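Local structure of tudor and KH domain-containing protein homolog (Bombyx mori, 5VQH) at residues L135-R138 with F139-M142. The protein takes part in primary piRNA biogenesis, helping to repress transposons in the germline, and binds symmetrically methylated Piwi proteins through its extended Tudor domain. Residues are numbered along the deposited sequence; the frame is centred on the assembly and turned at random. Where two conformers were deposited one is given.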
# COMPACT_ATOMS: atom_id res chain seq x y z
N LEU A 135 1.82 16.87 -4.46
CA LEU A 135 2.87 15.85 -4.57
C LEU A 135 4.02 15.99 -3.56
O LEU A 135 4.93 15.13 -3.51
CB LEU A 135 3.47 15.89 -5.97
CG LEU A 135 2.54 15.54 -7.11
CD1 LEU A 135 3.10 16.05 -8.42
CD2 LEU A 135 2.40 14.04 -7.15
N ARG A 136 4.02 17.07 -2.80
CA ARG A 136 5.14 17.35 -1.94
C ARG A 136 5.40 16.23 -0.95
O ARG A 136 6.52 15.79 -0.84
CB ARG A 136 4.92 18.64 -1.17
CG ARG A 136 5.10 19.90 -1.99
CD ARG A 136 4.74 21.09 -1.12
NE ARG A 136 4.57 22.32 -1.89
CZ ARG A 136 3.92 23.40 -1.46
NH1 ARG A 136 3.36 23.42 -0.25
NH2 ARG A 136 3.82 24.47 -2.24
N LEU A 137 4.39 15.80 -0.23
CA LEU A 137 4.62 14.78 0.77
C LEU A 137 4.96 13.42 0.12
O LEU A 137 4.35 12.99 -0.85
CB LEU A 137 3.41 14.68 1.68
CG LEU A 137 3.43 13.51 2.67
CD1 LEU A 137 4.47 13.79 3.73
CD2 LEU A 137 2.07 13.32 3.31
N ARG A 138 5.96 12.77 0.67
CA ARG A 138 6.47 11.51 0.14
C ARG A 138 5.33 10.50 0.05
O ARG A 138 4.38 10.54 0.85
CB ARG A 138 7.63 11.00 1.04
CG ARG A 138 8.18 9.62 0.72
CD ARG A 138 9.24 9.21 1.74
NE ARG A 138 8.67 9.10 3.09
CZ ARG A 138 8.26 7.97 3.64
NH1 ARG A 138 8.34 6.82 2.95
NH2 ARG A 138 7.75 7.97 4.86
N PHE A 139 5.39 9.61 -0.91
CA PHE A 139 4.34 8.58 -0.99
C PHE A 139 4.52 7.61 0.18
O PHE A 139 5.57 6.99 0.32
CB PHE A 139 4.37 7.88 -2.34
CG PHE A 139 4.03 8.79 -3.50
CD1 PHE A 139 3.02 9.72 -3.41
CD2 PHE A 139 4.72 8.67 -4.70
CE1 PHE A 139 2.72 10.54 -4.48
CE2 PHE A 139 4.41 9.46 -5.79
CZ PHE A 139 3.40 10.41 -5.68
N GLN A 140 3.51 7.51 1.02
CA GLN A 140 3.65 6.87 2.34
C GLN A 140 3.72 5.36 2.37
O GLN A 140 4.22 4.82 3.37
CB GLN A 140 2.52 7.31 3.27
CG GLN A 140 2.61 8.73 3.79
CD GLN A 140 3.91 8.98 4.51
OE1 GLN A 140 4.15 8.46 5.59
NE2 GLN A 140 4.79 9.71 3.88
N ALA A 141 3.26 4.68 1.31
CA ALA A 141 3.17 3.18 1.33
C ALA A 141 4.43 2.52 0.81
O ALA A 141 4.79 2.80 -0.29
CB ALA A 141 1.98 2.70 0.51
N MET A 142 5.09 1.68 1.62
CA MET A 142 6.28 0.93 1.22
C MET A 142 5.92 -0.56 1.05
O MET A 142 5.46 -1.20 1.99
CB MET A 142 7.38 1.06 2.29
CG MET A 142 7.60 2.48 2.86
SD MET A 142 7.60 3.72 1.56
CE MET A 142 8.91 3.06 0.51
O HOH W 1 5.47 6.01 5.18
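Gln-140 NE2 gives a hydrogen bond to the carbonyl O of Arg-138 two residues back, at 3.2 Å and 164°, and a second to Gln-44 OE1 of helix 43-59. In this extended Tudor domain, the loop that leads from the five-stranded Tudor sheet to strand 142-146 thus shows how one side-chain amide can tie an irregular backbone to a helix. The bond is nearly straight at the donor, and O lies close to the amide plane, yet NE2 sits above the carbonyl plane, 55° out of it. The Gln-140 chain reaches back this way because it bends at chi2 (-57°). Its NE2 also lies over one face of the Arg-138 guanidinium, whose NH2 shares Gln-44 OE1. With an alanine here, the Arg-138 carbonyl would probably lose this donor, and the amide's link to Gln-44 would go with it. Water 1 lies 2.8 Å from Gln-140 OE1 and takes a weak bond from Arg-138 NH2. The Phe-139 side chain packs against Arg-91 and Arg-93 of strand 89-98, in the Tudor sheet, and Leu-135 CD2 meets its ring edge 4.0 Å from CZ. At the guanidinium's own edge, Met-142 SD lies 3.5 Å from Arg-138 NH1.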